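Local coordinates for methyltransferase (Streptococcus pyogenes, PDB 2ESR) that probably transfers a methyl group from S-adenosylmethionine to a guanine of 16S ribosomal RNA, as an RsmD-like class I methyltransferase, at the interface of chains A and B. Residues are numbered along the deposited sequence; one frame, centred on the assembly and turned at random. Chains: chain A/B, Methyltransferase.

Contact 1: the interface of chains A and B. Residues chain A 85-88, 92; chain B 86, 88, 95-97.
B:Cys96, at the C-terminal end of helix 90-96, packs against A:Lys87 and A:Met88, the loop residues that follow strand 83-86. The protein belongs to the conserved hypothetical protein 95 family of class I, Rossmann-like methyltransferases, and here two copies meet around a two-fold axis in a pairing that may or may not be the biological one. The backbone bond A:Lys87 N to B:Cys96 O is short, 2.7 Å, and nearly straight. As the acceptor sits at a helix C-terminus, its partial negative charge may strengthen the grip. The bond accompanies an antiparallel bridge between A:Leu86 and B:Leu97.

A:Met88, a selenomethionine, runs along one side of the cysteine. Its CB sits 3.1 Å above one face of the A:Arg92 guanidinium, toward the rim, and lies 4.0 Å from B:Cys96 SG. CG sits close to both N and C of the backbone (chi1 62°), a torsion that sends the chain toward the partner. SE then reaches both CB and SG of B:Cys96, each at 4.0 Å. A final bend at chi3 (-64°) carries CE toward the partner's copy of the same residue, where it stands tip to tip with B:Met88 CE at 4.3 Å.

The same thiol is touched on another flank by A:Arg92, whose NH2 is 3.8 Å from B:Cys96 SG. Beside the sulfur and selenium contacts, leucine methyls of A:Leu86, B:Leu86 and B:Leu97 pack together. The side chains of A:Leu86 and B:Leu97 run parallel, their CD2 methyls 3.5 Å apart. The two Leu86 side chains instead pass antiparallel, with A:Leu86 CD2 3.9 Å from B:Leu86 CD1.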
ATOM      1  N   LEU A  85      -2.194   3.954  -3.317  1.00 26.34           N
ATOM      2  CA  LEU A  85      -3.557   4.280  -3.717  1.00 25.84           C
ATOM      3  C   LEU A  85      -4.229   3.072  -4.354  1.00 25.53           C
ATOM      4  O   LEU A  85      -3.696   2.462  -5.281  1.00 27.05           O
ATOM      5  CB  LEU A  85      -3.580   5.451  -4.711  1.00 27.57           C
ATOM      6  CG  LEU A  85      -4.968   5.783  -5.286  1.00 29.59           C
ATOM      7  CD1 LEU A  85      -5.867   6.312  -4.176  1.00 31.80           C
ATOM      8  CD2 LEU A  85      -4.856   6.816  -6.397  1.00 29.66           C
ATOM      9  N   LEU A  86      -5.402   2.729  -3.841  1.00 22.90           N
ATOM     10  CA  LEU A  86      -6.162   1.604  -4.359  1.00 22.32           C
ATOM     11  C   LEU A  86      -7.439   2.134  -4.985  1.00 22.79           C
ATOM     12  O   LEU A  86      -8.177   2.898  -4.360  1.00 21.07           O
ATOM     13  CB  LEU A  86      -6.510   0.628  -3.235  1.00 23.95           C
ATOM     14  CG  LEU A  86      -5.339  -0.074  -2.543  1.00 27.40           C
ATOM     15  CD1 LEU A  86      -5.858  -0.910  -1.386  1.00 23.67           C
ATOM     16  CD2 LEU A  86      -4.602  -0.948  -3.543  1.00 28.64           C
ATOM     17  N   LYS A  87      -7.686   1.735  -6.227  1.00 21.51           N
ATOM     18  CA  LYS A  87      -8.883   2.144  -6.943  1.00 24.85           C
ATOM     19  C   LYS A  87      -9.877   1.004  -6.791  1.00 27.05           C
ATOM     20  O   LYS A  87      -9.914   0.080  -7.606  1.00 27.26           O
ATOM     21  CB  LYS A  87      -8.565   2.387  -8.420  1.00 27.62           C
ATOM     22  CG  LYS A  87      -9.731   2.950  -9.218  1.00 33.67           C
ATOM     23  CD  LYS A  87      -9.258   3.669 -10.480  1.00 39.01           C
ATOM     24  CE  LYS A  87      -8.439   2.761 -11.387  1.00 43.24           C
ATOM     25  NZ  LYS A  87      -7.923   3.497 -12.581  1.00 44.83           N
HETATM   26  N   MSE A  88     -10.669   1.058  -5.729  1.00 25.94           N
HETATM   27  CA  MSE A  88     -11.643   0.008  -5.477  1.00 29.62           C
HETATM   28  C   MSE A  88     -12.677   0.441  -4.445  1.00 30.35           C
HETATM   29  O   MSE A  88     -12.551   1.502  -3.829  1.00 29.92           O
HETATM   30  CB  MSE A  88     -10.922  -1.273  -5.018  1.00 31.10           C
HETATM   31  CG  MSE A  88     -10.142  -1.153  -3.715  1.00 33.11           C
HETATM   32 SE   MSE A  88      -8.853  -2.603  -3.429  1.00 34.25          SE
HETATM   33  CE  MSE A  88     -10.096  -4.084  -3.303  1.00 33.54           C
ATOM     34  N   ARG A  92     -14.592  -3.781  -0.597  1.00 33.18           N
ATOM     35  CA  ARG A  92     -13.669  -4.732  -1.204  1.00 32.03           C
ATOM     36  C   ARG A  92     -12.283  -4.521  -0.608  1.00 30.29           C
ATOM     37  O   ARG A  92     -11.587  -5.478  -0.268  1.00 28.99           O
ATOM     38  CB  ARG A  92     -13.602  -4.511  -2.718  1.00 34.67           C
ATOM     39  CG  ARG A  92     -14.873  -4.834  -3.477  1.00 38.46           C
ATOM     40  CD  ARG A  92     -14.984  -3.962  -4.724  1.00 39.82           C
ATOM     41  NE  ARG A  92     -13.742  -3.908  -5.495  1.00 39.46           N
ATOM     42  CZ  ARG A  92     -13.495  -3.023  -6.453  1.00 33.49           C
ATOM     43  NH1 ARG A  92     -14.399  -2.110  -6.762  1.00 37.81           N
ATOM     44  NH2 ARG A  92     -12.348  -3.057  -7.112  1.00 41.57           N
TER
ATOM     45  N   LEU B  86      -1.040  -6.832   0.755  1.00 23.38           N
ATOM     46  CA  LEU B  86      -2.394  -6.932   0.228  1.00 23.58           C
ATOM     47  C   LEU B  86      -2.729  -8.401   0.004  1.00 24.92           C
ATOM     48  O   LEU B  86      -2.001  -9.122  -0.678  1.00 23.98           O
ATOM     49  CB  LEU B  86      -2.526  -6.170  -1.090  1.00 23.70           C
ATOM     50  CG  LEU B  86      -2.313  -4.656  -1.014  1.00 24.67           C
ATOM     51  CD1 LEU B  86      -2.497  -4.061  -2.403  1.00 27.87           C
ATOM     52  CD2 LEU B  86      -3.289  -4.034  -0.022  1.00 25.23           C
HETATM   53  N   MSE B  88      -4.788 -10.508  -1.865  1.00 27.18           N
HETATM   54  CA  MSE B  88      -5.654 -10.607  -3.030  1.00 29.37           C
HETATM   55  C   MSE B  88      -4.943 -11.293  -4.189  1.00 29.07           C
HETATM   56  O   MSE B  88      -3.728 -11.498  -4.149  1.00 26.83           O
HETATM   57  CB  MSE B  88      -6.124  -9.196  -3.438  1.00 32.31           C
HETATM   58  CG  MSE B  88      -5.007  -8.230  -3.823  1.00 32.44           C
HETATM   59 SE   MSE B  88      -5.534  -6.327  -3.879  1.00 38.11          SE
HETATM   60  CE  MSE B  88      -6.972  -6.451  -5.141  1.00 31.42           C
ATOM     61  N   ASP B  95      -5.476  -4.594 -11.222  1.00 22.84           N
ATOM     62  CA  ASP B  95      -6.609  -3.751 -11.590  1.00 25.01           C
ATOM     63  C   ASP B  95      -6.959  -2.715 -10.531  1.00 25.50           C
ATOM     64  O   ASP B  95      -7.770  -1.827 -10.788  1.00 27.19           O
ATOM     65  CB  ASP B  95      -7.843  -4.615 -11.867  1.00 29.71           C
ATOM     66  CG  ASP B  95      -7.822  -5.243 -13.250  1.00 33.83           C
ATOM     67  OD1 ASP B  95      -8.644  -6.150 -13.503  1.00 37.85           O
ATOM     68  OD2 ASP B  95      -6.996  -4.825 -14.089  1.00 38.55           O
ATOM     69  N   CYS B  96      -6.354  -2.809  -9.351  1.00 22.98           N
ATOM     70  CA  CYS B  96      -6.676  -1.862  -8.286  1.00 22.92           C
ATOM     71  C   CYS B  96      -5.550  -0.909  -7.903  1.00 23.73           C
ATOM     72  O   CYS B  96      -5.803   0.196  -7.413  1.00 24.31           O
ATOM     73  CB  CYS B  96      -7.137  -2.620  -7.042  1.00 25.55           C
ATOM     74  SG  CYS B  96      -8.624  -3.634  -7.300  1.00 33.04           S
ATOM     75  N   LEU B  97      -4.308  -1.332  -8.109  1.00 23.00           N
ATOM     76  CA  LEU B  97      -3.170  -0.486  -7.766  1.00 24.61           C
ATOM     77  C   LEU B  97      -3.035   0.687  -8.734  1.00 25.83           C
ATOM     78  O   LEU B  97      -3.446   0.610  -9.889  1.00 23.81           O
ATOM     79  CB  LEU B  97      -1.880  -1.318  -7.759  1.00 25.83           C
ATOM     80  CG  LEU B  97      -1.751  -2.295  -6.587  1.00 26.39           C
ATOM     81  CD1 LEU B  97      -0.563  -3.209  -6.792  1.00 26.71           C
ATOM     82  CD2 LEU B  97      -1.605  -1.512  -5.290  1.00 26.54           C
TER

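Contact 2: the interface of chains A and B. Residues chain A 33-34, 55-56; chain B 74, 80-81, 83.
A:Ser55 and B:Asn81 meet through their beta-carbons, CB to CB at 3.5 Å, at the middle of a patch that joins two copies of a Rossmann-like methyltransferase of the conserved hypothetical protein 95 family. Next to this pair the methyl group of A:Ala56, at the start of strand 56-60, abuts the B:Asn81 backbone, with CB 3.5 Å from B:Asn81 O. The A:Arg34 guanidinium extends the packing on the other flank, its CZ 4.0 Å from B:Asn81 CA. B:Asn81, in the 3-10 helix 80-82, is thus wedged between chain A side chains and buries much of its surface there.

Further out, the two ends of the asparagine amide take different partners. OD1 stands 3.4 Å above one face of the A:Arg34 guanidinium, offset toward its rim, with the amide and guanidinium planes steeply inclined at 76°; this contact over the face is probably favoured electrostatically and is not a hydrogen bond. ND2 is 3.2 Å from A:Ser55 OG, a distance and chemistry that suit a hydrogen bond. The same hydroxyl oxygen also accepts from A:Gly33 N at 2.9 Å, a bond within chain A that probably helps fix the hydroxyl facing the asparagine.

At the polar rim, A:Arg34 is extended through chi3 (179°), which gives it the reach; the final turn at chi4 (72°) brings the NH1 and NH2 edge toward B:Glu80 and B:Phe83. NH2 donates to B:Phe83 O at 3.0 Å; this carbonyl lies close to the guanidinium plane. The other terminal nitrogen, NH1, forms a rather long salt bridge with the B:Glu80 carboxylate, 3.7 Å to OE1, again at the edge of the guanidinium. The B:Glu80 carbonyl oxygen also crowds NH2, but no N-H points at it, and this approach is doubtful as a bond.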
ATOM      1  N   GLY A  33       3.639   5.454  12.026  1.00 23.81           N
ATOM      2  CA  GLY A  33       2.416   4.668  12.045  1.00 24.76           C
ATOM      3  C   GLY A  33       1.789   4.573  10.667  1.00 23.41           C
ATOM      4  O   GLY A  33       2.228   5.256   9.741  1.00 23.63           O
ATOM      5  N   ARG A  34       0.761   3.732  10.533  1.00 22.17           N
ATOM      6  CA  ARG A  34       0.074   3.542   9.258  1.00 21.29           C
ATOM      7  C   ARG A  34      -1.293   4.213   9.219  1.00 19.86           C
ATOM      8  O   ARG A  34      -2.107   4.043  10.124  1.00 19.17           O
ATOM      9  CB  ARG A  34      -0.125   2.052   8.956  1.00 25.30           C
ATOM     10  CG  ARG A  34       1.125   1.270   8.588  1.00 31.79           C
ATOM     11  CD  ARG A  34       0.732  -0.006   7.841  1.00 37.13           C
ATOM     12  NE  ARG A  34       1.883  -0.811   7.432  1.00 41.97           N
ATOM     13  CZ  ARG A  34       2.636  -1.517   8.267  1.00 43.41           C
ATOM     14  NH1 ARG A  34       2.365  -1.524   9.567  1.00 46.16           N
ATOM     15  NH2 ARG A  34       3.659  -2.223   7.806  1.00 43.73           N
ATOM     16  N   SER A  55       3.988   7.464   9.115  1.00 21.85           N
ATOM     17  CA  SER A  55       4.958   6.843   8.219  1.00 21.93           C
ATOM     18  C   SER A  55       4.500   6.569   6.797  1.00 22.16           C
ATOM     19  O   SER A  55       5.220   6.857   5.839  1.00 22.49           O
ATOM     20  CB  SER A  55       5.446   5.539   8.838  1.00 22.20           C
ATOM     21  OG  SER A  55       5.883   5.757  10.161  1.00 24.66           O
ATOM     22  N   ALA A  56       3.310   6.004   6.658  1.00 21.36           N
ATOM     23  CA  ALA A  56       2.799   5.669   5.340  1.00 22.70           C
ATOM     24  C   ALA A  56       1.292   5.746   5.347  1.00 21.51           C
ATOM     25  O   ALA A  56       0.674   5.829   6.407  1.00 20.76           O
ATOM     26  CB  ALA A  56       3.243   4.271   4.956  1.00 22.46           C
TER
ATOM     27  N   ILE B  74       8.172  -8.591   8.242  1.00 33.04           N
ATOM     28  CA  ILE B  74       8.121  -7.144   8.082  1.00 34.02           C
ATOM     29  C   ILE B  74       8.409  -6.437   9.404  1.00 35.44           C
ATOM     30  O   ILE B  74       9.083  -5.410   9.436  1.00 34.14           O
ATOM     31  CB  ILE B  74       6.741  -6.697   7.556  1.00 34.56           C
ATOM     32  CG1 ILE B  74       6.531  -7.234   6.137  1.00 34.98           C
ATOM     33  CG2 ILE B  74       6.647  -5.184   7.566  1.00 36.52           C
ATOM     34  CD1 ILE B  74       5.161  -6.939   5.553  1.00 36.57           C
ATOM     35  N   GLU B  80       8.972  -1.662   9.324  1.00 41.52           N
ATOM     36  CA  GLU B  80       7.760  -2.312   8.850  1.00 40.90           C
ATOM     37  C   GLU B  80       6.793  -1.423   8.085  1.00 38.46           C
ATOM     38  O   GLU B  80       6.070  -1.901   7.211  1.00 37.78           O
ATOM     39  CB  GLU B  80       7.027  -2.952  10.029  1.00 43.19           C
ATOM     40  CG  GLU B  80       6.662  -1.973  11.128  1.00 47.22           C
ATOM     41  CD  GLU B  80       5.845  -2.618  12.225  1.00 50.21           C
ATOM     42  OE1 GLU B  80       4.696  -3.026  11.947  1.00 53.31           O
ATOM     43  OE2 GLU B  80       6.353  -2.722  13.363  1.00 51.64           O
ATOM     44  N   ASN B  81       6.768  -0.134   8.405  1.00 35.87           N
ATOM     45  CA  ASN B  81       5.854   0.770   7.723  1.00 34.74           C
ATOM     46  C   ASN B  81       6.211   0.994   6.257  1.00 33.70           C
ATOM     47  O   ASN B  81       5.463   1.638   5.528  1.00 33.49           O
ATOM     48  CB  ASN B  81       5.783   2.112   8.461  1.00 34.44           C
ATOM     49  CG  ASN B  81       5.169   1.981   9.841  1.00 35.01           C
ATOM     50  OD1 ASN B  81       4.169   1.289  10.018  1.00 36.17           O
ATOM     51  ND2 ASN B  81       5.757   2.654  10.822  1.00 34.30           N
ATOM     52  N   PHE B  83       6.401  -1.384   4.253  1.00 28.74           N
ATOM     53  CA  PHE B  83       5.798  -2.521   3.577  1.00 27.86           C
ATOM     54  C   PHE B  83       4.281  -2.541   3.684  1.00 27.32           C
ATOM     55  O   PHE B  83       3.718  -2.360   4.765  1.00 28.33           O
ATOM     56  CB  PHE B  83       6.375  -3.810   4.158  1.00 26.23           C
ATOM     57  CG  PHE B  83       7.865  -3.893   4.067  1.00 26.22           C
ATOM     58  CD1 PHE B  83       8.481  -4.261   2.875  1.00 25.10           C
ATOM     59  CD2 PHE B  83       8.660  -3.586   5.167  1.00 25.89           C
ATOM     60  CE1 PHE B  83       9.862  -4.321   2.780  1.00 25.30           C
ATOM     61  CE2 PHE B  83      10.044  -3.643   5.084  1.00 26.23           C
ATOM     62  CZ  PHE B  83      10.648  -4.013   3.887  1.00 26.50           C
TER

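The C-alpha centres of contact 1 and contact 2 lie about 18 Å apart within the same two-fold interface. Strand 83-86 of chain B spans the gap: its first residue, B:Phe83, belongs to contact 2 and its last, B:Leu86, to contact 1, where the equivalent residue of chain A also takes part. Contact 1 is mainly apolar, contact 2 richer in polar and charged groups. The two-fold repeats contact 2 and the Cys96 part of contact 1 with the chains exchanged, while the like-with-like pairs of contact 1 lie about the axis. The structure alone does not show whether this dimer is physiological.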